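Local structure of protein tyrosine phosphatase PRL-1 (Leishmania major, 3S4O) at residues 40-43 with 44-48; 81-84 with 85-88; 153-156 with 157-160. The protein removes phosphate from phosphotyrosine in proteins and may act as a virulence factor that supports survival of the parasite inside host macrophages. One frame throughout, in Å; residues are numbered along the deposited sequence.

Following the chain from its N terminus, the three contacts come in series, and none nests within or crosses another. Interaction 1 ends helix 36-44 and turns the chain into strand 48-53 of the central sheet. Interaction 2 starts helix 84-103 after the loop from strand 70-73, and interaction 3 starts helix 156-164 after the loop from helix 139-149. Interactions 1 and 2 lie on opposite sides of the chain's centre, their nearest atoms about 17 Å apart. Interactions 2 and 3 touch: P81 CD packs 3.9 Å from T157 CG2, joining two helix starts, and the second of these lies near the bound thiosulfate.

Interaction 1. Residues 40-43 with 44-48; sequences IKEL and QHRGV
The guanidinium group of R46 meets E42 at its edge: the backbone O of E42 lies in the guanidinium plane, 2.9 Å from R46 NH1. The same NH1 makes a salt bridge with E42 OE1 at 3.0 Å, again close to the guanidinium plane, but it comes to the carboxylate from above, the two planes standing 71° apart. One nitrogen thus grips both the main chain and the side chain of E42. The torsions account for this: R46 runs extended from CG to NE, whereas the glutamate chain bends at chi2 (-50°), which turns its carboxylate back to the arginine. The H45 ring comes obliquely to K41 O, with CD2 of H45 3.2 Å from that oxygen, while the backbone N of H45 donates to it at 2.8 Å.

L43 O accepts two hydrogen bonds, which arrive from opposite faces of its carbonyl plane. R46 N comes from well above the plane, and V48 N at 3.0 Å makes the straighter bond, with an N-H...O angle of 167°. On the buried side, L43 CD2 packs 4.0 Å from V48 CG2; L43 also touches L28 and V48 touches L26, both of strand 21-28. Q44 donates from its backbone to I40 O, and its side-chain NE2 is held by R67 O.

G47, at positive phi, donates from its N to Q44 O at 3.0 Å. Together with V48 N to L43 O, this defines a Schellman motif, with G47 as the C-prime residue that ends helix 36-44 before strand 48-53.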
ATOM      1  N   ILE A  40      -8.055  13.549  -5.324  1.00 36.80           N
ATOM      2  CA  ILE A  40      -9.128  12.747  -4.749  1.00 36.10           C
ATOM      3  C   ILE A  40      -9.998  12.128  -5.848  1.00 37.32           C
ATOM      4  O   ILE A  40     -10.370  10.957  -5.766  1.00 35.42           O
ATOM      5  CB  ILE A  40     -10.035  13.560  -3.837  1.00 36.92           C
ATOM      6  CG1 ILE A  40      -9.335  13.875  -2.522  1.00 36.23           C
ATOM      7  CG2 ILE A  40     -11.321  12.777  -3.568  1.00 36.25           C
ATOM      8  CD1 ILE A  40      -9.879  15.115  -1.850  1.00 38.03           C
ATOM      9  N   LYS A  41     -10.322  12.923  -6.865  1.00 40.97           N
ATOM     10  CA  LYS A  41     -11.096  12.427  -8.013  1.00 43.58           C
ATOM     11  C   LYS A  41     -10.392  11.235  -8.659  1.00 42.89           C
ATOM     12  O   LYS A  41     -11.021  10.230  -8.986  1.00 41.30           O
ATOM     13  CB  LYS A  41     -11.320  13.527  -9.061  1.00 47.57           C
ATOM     14  CG  LYS A  41     -12.756  14.041  -9.103  1.00 50.94           C
ATOM     15  CD  LYS A  41     -13.073  14.825 -10.375  1.00 54.59           C
ATOM     16  CE  LYS A  41     -14.506  15.383 -10.328  1.00 57.00           C
ATOM     17  NZ  LYS A  41     -14.694  16.599 -11.183  1.00 60.80           N
ATOM     18  N   GLU A  42      -9.080  11.364  -8.829  1.00 43.78           N
ATOM     19  CA  GLU A  42      -8.277  10.322  -9.479  1.00 45.07           C
ATOM     20  C   GLU A  42      -8.201   9.055  -8.615  1.00 40.49           C
ATOM     21  O   GLU A  42      -8.112   7.950  -9.137  1.00 40.37           O
ATOM     22  CB  GLU A  42      -6.863  10.834  -9.828  1.00 49.43           C
ATOM     23  CG  GLU A  42      -6.786  11.782 -11.061  1.00 56.84           C
ATOM     24  CD  GLU A  42      -7.500  11.239 -12.306  1.00 64.70           C
ATOM     25  OE1 GLU A  42      -6.899  10.419 -13.036  1.00 68.49           O
ATOM     26  OE2 GLU A  42      -8.666  11.633 -12.555  1.00 71.41           O
ATOM     27  N   LEU A  43      -8.249   9.220  -7.299  1.00 36.75           N
ATOM     28  CA  LEU A  43      -8.333   8.076  -6.391  1.00 33.34           C
ATOM     29  C   LEU A  43      -9.720   7.409  -6.518  1.00 33.02           C
ATOM     30  O   LEU A  43      -9.823   6.188  -6.589  1.00 31.77           O
ATOM     31  CB  LEU A  43      -8.084   8.486  -4.933  1.00 31.86           C
ATOM     32  CG  LEU A  43      -6.700   8.989  -4.497  1.00 31.29           C
ATOM     33  CD1 LEU A  43      -6.756   9.324  -3.022  1.00 30.44           C
ATOM     34  CD2 LEU A  43      -5.603   7.992  -4.780  1.00 29.82           C
ATOM     35  N   GLN A  44     -10.770   8.221  -6.538  1.00 33.64           N
ATOM     36  CA  GLN A  44     -12.139   7.715  -6.677  1.00 34.58           C
ATOM     37  C   GLN A  44     -12.320   6.980  -8.010  1.00 35.42           C
ATOM     38  O   GLN A  44     -12.967   5.943  -8.071  1.00 34.58           O
ATOM     39  CB  GLN A  44     -13.154   8.855  -6.613  1.00 36.13           C
ATOM     40  CG  GLN A  44     -13.431   9.407  -5.223  1.00 35.77           C
ATOM     41  CD  GLN A  44     -14.430  10.553  -5.275  1.00 38.02           C
ATOM     42  OE1 GLN A  44     -14.581  11.217  -6.301  1.00 39.46           O
ATOM     43  NE2 GLN A  44     -15.134  10.774  -4.174  1.00 38.74           N
ATOM     44  N   HIS A  45     -11.726   7.538  -9.062  1.00 37.40           N
ATOM     45  CA  HIS A  45     -11.784   6.970 -10.419  1.00 39.19           C
ATOM     46  C   HIS A  45     -11.030   5.653 -10.558  1.00 38.77           C
ATOM     47  O   HIS A  45     -11.207   4.944 -11.539  1.00 40.55           O
ATOM     48  CB  HIS A  45     -11.215   7.960 -11.438  1.00 40.79           C
ATOM     49  CG  HIS A  45     -12.200   9.002 -11.870  1.00 42.76           C
ATOM     50  ND1 HIS A  45     -12.215   9.533 -13.142  1.00 45.29           N
ATOM     51  CD2 HIS A  45     -13.208   9.607 -11.197  1.00 42.96           C
ATOM     52  CE1 HIS A  45     -13.187  10.424 -13.232  1.00 47.25           C
ATOM     53  NE2 HIS A  45     -13.802  10.490 -12.062  1.00 45.70           N
ATOM     54  N   ARG A  46     -10.169   5.349  -9.591  1.00 37.71           N
ATOM     55  CA  ARG A  46      -9.440   4.071  -9.552  1.00 36.34           C
ATOM     56  C   ARG A  46      -9.964   3.177  -8.427  1.00 34.55           C
ATOM     57  O   ARG A  46      -9.320   2.195  -8.043  1.00 33.80           O
ATOM     58  CB  ARG A  46      -7.943   4.328  -9.383  1.00 35.67           C
ATOM     59  CG  ARG A  46      -7.295   4.802 -10.646  1.00 37.79           C
ATOM     60  CD  ARG A  46      -5.919   5.347 -10.373  1.00 38.51           C
ATOM     61  NE  ARG A  46      -5.311   5.898 -11.579  1.00 41.33           N
ATOM     62  CZ  ARG A  46      -5.687   7.037 -12.160  1.00 44.53           C
ATOM     63  NH1 ARG A  46      -6.665   7.783 -11.641  1.00 45.32           N
ATOM     64  NH2 ARG A  46      -5.077   7.433 -13.271  1.00 46.89           N
ATOM     65  N   GLY A  47     -11.124   3.543  -7.888  1.00 33.44           N
ATOM     66  CA  GLY A  47     -11.806   2.741  -6.903  1.00 32.39           C
ATOM     67  C   GLY A  47     -11.132   2.609  -5.558  1.00 31.19           C
ATOM     68  O   GLY A  47     -11.404   1.658  -4.825  1.00 30.96           O
ATOM     69  N   VAL A  48     -10.293   3.579  -5.198  1.00 30.35           N
ATOM     70  CA  VAL A  48      -9.539   3.479  -3.960  1.00 28.59           C
ATOM     71  C   VAL A  48     -10.447   3.465  -2.737  1.00 28.09           C
ATOM     72  O   VAL A  48     -11.277   4.341  -2.548  1.00 28.96           O
ATOM     73  CB  VAL A  48      -8.475   4.589  -3.811  1.00 28.38           C
ATOM     74  CG1 VAL A  48      -7.852   4.521  -2.418  1.00 26.45           C
ATOM     75  CG2 VAL A  48      -7.398   4.431  -4.905  1.00 28.46           C
TER

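Interaction 2. Residues 81-84 with 85-88; sequences PPTR and AVLD
T83 turns its hydroxyl between its own backbone N and carbonyl carbon (chi1 64°), which brings OG1 over the first turn of the helix to meet V86. This is an N-cap: OG1 accepts from V86 N at 3.3 Å with an N-H...O angle of 166°, a long but straight bond that satisfies one of the amides at the start of helix 84-103. The V86 side chain crosses that of T83 at about a right angle, and its CG2 methyl lies 3.4 Å from the same OG1. The hydroxyl oxygen is therefore approached by both an N-H and a methyl group of one residue.

Regular helical bonding takes over at once. L87 N donates to T83 O and D88 N to R84 O, both at 3.0 Å, so T83 contributes its backbone oxygen as well as its side chain to the opening turn. The proline before the cap, P82, rests its CB 4.2 Å from V86 CG1. Around this apolar pair, P82 also touches I125 and L126 of helix 122-133 and W161 of helix 156-164, while V86 packs on W74 and F76. The contact thus seats the start of the helix against two others.

On the outward flank the R84 chain bends at chi2 and chi3 and runs beside the L87 side chain in the same direction. Its guanidinium NH1 is hydrogen-bonded to the backbone O of R167, the C-terminal residue. The opposite charge of D88 may still be felt, but R84 NH1 and D88 OD1, 4.5 Å apart, are beyond a salt bridge. R84 NH1 also comes within 3.4 Å of the L87 CD2 methyl.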
ATOM      1  N   PRO A  81      12.640   0.635   8.091  1.00 32.58           N
ATOM      2  CA  PRO A  81      11.563  -0.332   7.919  1.00 30.97           C
ATOM      3  C   PRO A  81      10.339   0.115   8.716  1.00 29.89           C
ATOM      4  O   PRO A  81      10.479   0.976   9.583  1.00 30.10           O
ATOM      5  CB  PRO A  81      12.126  -1.621   8.517  1.00 31.90           C
ATOM      6  CG  PRO A  81      13.544  -1.354   8.869  1.00 33.71           C
ATOM      7  CD  PRO A  81      13.715   0.113   8.956  1.00 33.77           C
ATOM      8  N   PRO A  82       9.158  -0.438   8.438  1.00 28.87           N
ATOM      9  CA  PRO A  82       8.002  -0.157   9.286  1.00 28.25           C
ATOM     10  C   PRO A  82       8.302  -0.491  10.728  1.00 29.36           C
ATOM     11  O   PRO A  82       8.906  -1.524  11.022  1.00 30.80           O
ATOM     12  CB  PRO A  82       6.924  -1.118   8.763  1.00 27.40           C
ATOM     13  CG  PRO A  82       7.425  -1.626   7.500  1.00 27.58           C
ATOM     14  CD  PRO A  82       8.902  -1.607   7.585  1.00 28.86           C
ATOM     15  N   THR A  83       7.909   0.387  11.628  1.00 29.48           N
ATOM     16  CA  THR A  83       7.849   0.010  13.034  1.00 30.84           C
ATOM     17  C   THR A  83       6.871  -1.162  13.234  1.00 30.95           C
ATOM     18  O   THR A  83       6.061  -1.507  12.359  1.00 29.29           O
ATOM     19  CB  THR A  83       7.412   1.188  13.927  1.00 31.39           C
ATOM     20  OG1 THR A  83       6.072   1.556  13.588  1.00 31.25           O
ATOM     21  CG2 THR A  83       8.313   2.381  13.740  1.00 31.56           C
ATOM     22  N   ARG A  84       6.985  -1.802  14.383  1.00 32.70           N
ATOM     23  CA  ARG A  84       6.062  -2.875  14.738  1.00 34.34           C
ATOM     24  C   ARG A  84       4.604  -2.400  14.800  1.00 32.01           C
ATOM     25  O   ARG A  84       3.701  -3.122  14.393  1.00 31.12           O
ATOM     26  CB  ARG A  84       6.472  -3.503  16.082  1.00 39.39           C
ATOM     27  CG  ARG A  84       5.794  -4.832  16.447  1.00 44.20           C
ATOM     28  CD  ARG A  84       5.799  -5.870  15.316  1.00 48.45           C
ATOM     29  NE  ARG A  84       7.040  -6.643  15.233  1.00 53.93           N
ATOM     30  CZ  ARG A  84       7.170  -7.796  14.571  1.00 58.98           C
ATOM     31  NH1 ARG A  84       6.137  -8.335  13.919  1.00 59.69           N
ATOM     32  NH2 ARG A  84       8.347  -8.419  14.557  1.00 62.66           N
ATOM     33  N   ALA A  85       4.378  -1.186  15.297  1.00 31.14           N
ATOM     34  CA  ALA A  85       3.019  -0.595  15.346  1.00 30.61           C
ATOM     35  C   ALA A  85       2.406  -0.415  13.941  1.00 28.71           C
ATOM     36  O   ALA A  85       1.260  -0.778  13.699  1.00 28.94           O
ATOM     37  CB  ALA A  85       3.043   0.738  16.101  1.00 30.72           C
ATOM     38  N   VAL A  86       3.184   0.124  13.010  1.00 28.12           N
ATOM     39  CA  VAL A  86       2.702   0.315  11.627  1.00 26.91           C
ATOM     40  C   VAL A  86       2.403  -1.019  10.965  1.00 27.01           C
ATOM     41  O   VAL A  86       1.395  -1.167  10.270  1.00 26.41           O
ATOM     42  CB  VAL A  86       3.715   1.061  10.740  1.00 26.02           C
ATOM     43  CG1 VAL A  86       3.288   1.022   9.265  1.00 24.30           C
ATOM     44  CG2 VAL A  86       3.876   2.490  11.232  1.00 26.38           C
ATOM     45  N   LEU A  87       3.299  -1.975  11.179  1.00 27.98           N
ATOM     46  CA  LEU A  87       3.181  -3.294  10.574  1.00 28.83           C
ATOM     47  C   LEU A  87       1.916  -3.995  11.043  1.00 29.14           C
ATOM     48  O   LEU A  87       1.172  -4.557  10.235  1.00 28.04           O
ATOM     49  CB  LEU A  87       4.396  -4.148  10.954  1.00 30.04           C
ATOM     50  CG  LEU A  87       4.318  -5.628  10.568  1.00 31.31           C
ATOM     51  CD1 LEU A  87       4.287  -5.754   9.067  1.00 31.06           C
ATOM     52  CD2 LEU A  87       5.471  -6.432  11.160  1.00 32.70           C
ATOM     53  N   ASP A  88       1.701  -3.982  12.352  1.00 30.27           N
ATOM     54  CA  ASP A  88       0.512  -4.608  12.938  1.00 31.93           C
ATOM     55  C   ASP A  88      -0.769  -3.930  12.456  1.00 29.90           C
ATOM     56  O   ASP A  88      -1.762  -4.597  12.207  1.00 29.15           O
ATOM     57  CB  ASP A  88       0.597  -4.630  14.467  1.00 35.01           C
ATOM     58  CG  ASP A  88       1.624  -5.646  14.981  1.00 40.34           C
ATOM     59  OD1 ASP A  88       2.010  -6.565  14.210  1.00 44.20           O
ATOM     60  OD2 ASP A  88       2.057  -5.529  16.156  1.00 43.60           O
TER

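Interaction 3. Residues 153-156 with 157-160; sequences AINQ and TQMH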
ATOM      1  N   ALA A 153      13.531   1.398  -5.978  1.00 52.62           N
ATOM      2  CA  ALA A 153      12.769   1.203  -4.736  1.00 47.20           C
ATOM      3  C   ALA A 153      13.509   0.348  -3.697  1.00 44.23           C
ATOM      4  O   ALA A 153      14.185  -0.617  -4.060  1.00 43.63           O
ATOM      5  CB  ALA A 153      11.414   0.592  -5.037  1.00 45.19           C
ATOM      6  N   ILE A 154      13.381   0.743  -2.419  1.00 41.52           N
ATOM      7  CA  ILE A 154      13.735  -0.071  -1.242  1.00 38.96           C
ATOM      8  C   ILE A 154      15.238  -0.126  -0.948  1.00 41.27           C
ATOM      9  O   ILE A 154      16.004  -0.726  -1.698  1.00 42.71           O
ATOM     10  CB  ILE A 154      13.135  -1.515  -1.317  1.00 37.57           C
ATOM     11  CG1 ILE A 154      11.599  -1.471  -1.367  1.00 35.60           C
ATOM     12  CG2 ILE A 154      13.592  -2.356  -0.120  1.00 36.69           C
ATOM     13  CD1 ILE A 154      10.980  -2.811  -1.636  1.00 35.12           C
ATOM     14  N   ASN A 155      15.652   0.516   0.155  1.00 41.52           N
ATOM     15  CA  ASN A 155      17.069   0.570   0.522  1.00 43.96           C
ATOM     16  C   ASN A 155      17.520  -0.708   1.206  1.00 43.75           C
ATOM     17  O   ASN A 155      16.740  -1.633   1.409  1.00 40.40           O
ATOM     18  CB  ASN A 155      17.413   1.820   1.369  1.00 45.70           C
ATOM     19  CG  ASN A 155      16.844   1.781   2.787  1.00 43.32           C
ATOM     20  OD1 ASN A 155      16.522   0.728   3.326  1.00 40.80           O
ATOM     21  ND2 ASN A 155      16.732   2.952   3.396  1.00 44.36           N
ATOM     22  N   GLN A 156      18.785  -0.730   1.582  1.00 47.97           N
ATOM     23  CA  GLN A 156      19.428  -1.931   2.072  1.00 50.58           C
ATOM     24  C   GLN A 156      18.821  -2.411   3.402  1.00 48.80           C
ATOM     25  O   GLN A 156      18.571  -3.603   3.577  1.00 47.46           O
ATOM     26  CB  GLN A 156      20.925  -1.665   2.221  1.00 56.81           C
ATOM     27  CG  GLN A 156      21.592  -1.033   0.987  1.00 61.06           C
ATOM     28  CD  GLN A 156      22.054   0.437   1.201  1.00 64.45           C
ATOM     29  OE1 GLN A 156      23.207   0.687   1.561  1.00 69.78           O
ATOM     30  NE2 GLN A 156      21.154   1.398   0.961  1.00 61.54           N
ATOM     31  N   THR A 157      18.602  -1.475   4.325  1.00 48.88           N
ATOM     32  CA  THR A 157      17.979  -1.763   5.624  1.00 47.94           C
ATOM     33  C   THR A 157      16.557  -2.311   5.456  1.00 43.98           C
ATOM     34  O   THR A 157      16.177  -3.261   6.128  1.00 42.83           O
ATOM     35  CB  THR A 157      17.902  -0.492   6.512  1.00 49.21           C
ATOM     36  OG1 THR A 157      19.220   0.040   6.738  1.00 55.33           O
ATOM     37  CG2 THR A 157      17.289  -0.811   7.854  1.00 49.44           C
ATOM     38  N   GLN A 158      15.787  -1.706   4.557  1.00 41.80           N
ATOM     39  CA  GLN A 158      14.438  -2.183   4.254  1.00 39.91           C
ATOM     40  C   GLN A 158      14.492  -3.587   3.635  1.00 40.98           C
ATOM     41  O   GLN A 158      13.648  -4.444   3.922  1.00 38.59           O
ATOM     42  CB  GLN A 158      13.708  -1.192   3.336  1.00 38.26           C
ATOM     43  CG  GLN A 158      13.311   0.104   4.060  1.00 38.45           C
ATOM     44  CD  GLN A 158      13.113   1.305   3.151  1.00 39.02           C
ATOM     45  OE1 GLN A 158      13.468   1.293   1.968  1.00 39.86           O
ATOM     46  NE2 GLN A 158      12.541   2.362   3.712  1.00 39.81           N
HETATM   47  N   MSE A 159      15.522  -3.819   2.827  1.00 44.87           N
HETATM   48  CA  MSE A 159      15.729  -5.109   2.177  0.50 46.74           C
HETATM   49  C   MSE A 159      15.986  -6.190   3.233  1.00 47.74           C
HETATM   50  O   MSE A 159      15.376  -7.253   3.214  1.00 47.72           O
HETATM   51  CB  MSE A 159      16.905  -5.001   1.195  0.50 51.80           C
HETATM   52  CG  MSE A 159      17.050  -6.135   0.210  0.50 55.01           C
HETATM   53 SE   MSE A 159      18.077  -5.575  -1.390  0.50 63.37          SE
HETATM   54  CE  MSE A 159      18.464  -3.712  -0.933  0.50 61.20           C
ATOM     55  N   HIS A 160      16.890  -5.897   4.156  1.00 49.86           N
ATOM     56  CA  HIS A 160      17.240  -6.830   5.226  1.00 51.90           C
ATOM     57  C   HIS A 160      16.020  -7.185   6.072  1.00 47.94           C
ATOM     58  O   HIS A 160      15.784  -8.358   6.374  1.00 49.44           O
ATOM     59  CB  HIS A 160      18.366  -6.265   6.107  1.00 57.14           C
ATOM     60  CG  HIS A 160      19.746  -6.472   5.543  1.00 63.47           C
ATOM     61  ND1 HIS A 160      20.676  -5.456   5.444  1.00 67.01           N
ATOM     62  CD2 HIS A 160      20.353  -7.581   5.055  1.00 67.92           C
ATOM     63  CE1 HIS A 160      21.792  -5.929   4.917  1.00 72.42           C
ATOM     64  NE2 HIS A 160      21.625  -7.217   4.676  1.00 73.50           N
TER
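N155 and Q158 exchange hydrogen bonds, each side chain accepting from the other's backbone, and their amide planes stack only 27° apart although the chains cross at about a right angle. N155 OD1 receives Q158 N at 2.8 Å, with the donor nearly along the C=O axis. In return, Q158 OE1 accepts from N155 N at 2.9 Å with an N-H...O angle of 162°. These two bonds make a capping box with N155 as N-cap. With chi1 at 70° the asparagine amide is folded back over its own backbone, which directs OD1 to Q158 N, while the glutamine chain stays extended beyond CG and reaches back to N155.

The amide nitrogens are bound as well: N155 ND2 donates to G79 O and Q158 NE2 to A80 O. The cap therefore ties itself to the loop that follows D78, the inferred proton donor, and the Q158 side chain is about 6 Å from the bound thiosulfate. Next to the box, I154 CG2 packs 3.6 Å from Q158 CB.

M159 N closes the first turn on N155 O, and H160 N follows to Q156 O. The cap thus rests against helix 122-133, where I154 meets P124 and Q158 meets I125, and is tied to helix 139-149 through R147, which bonds to A153 O and I154 O.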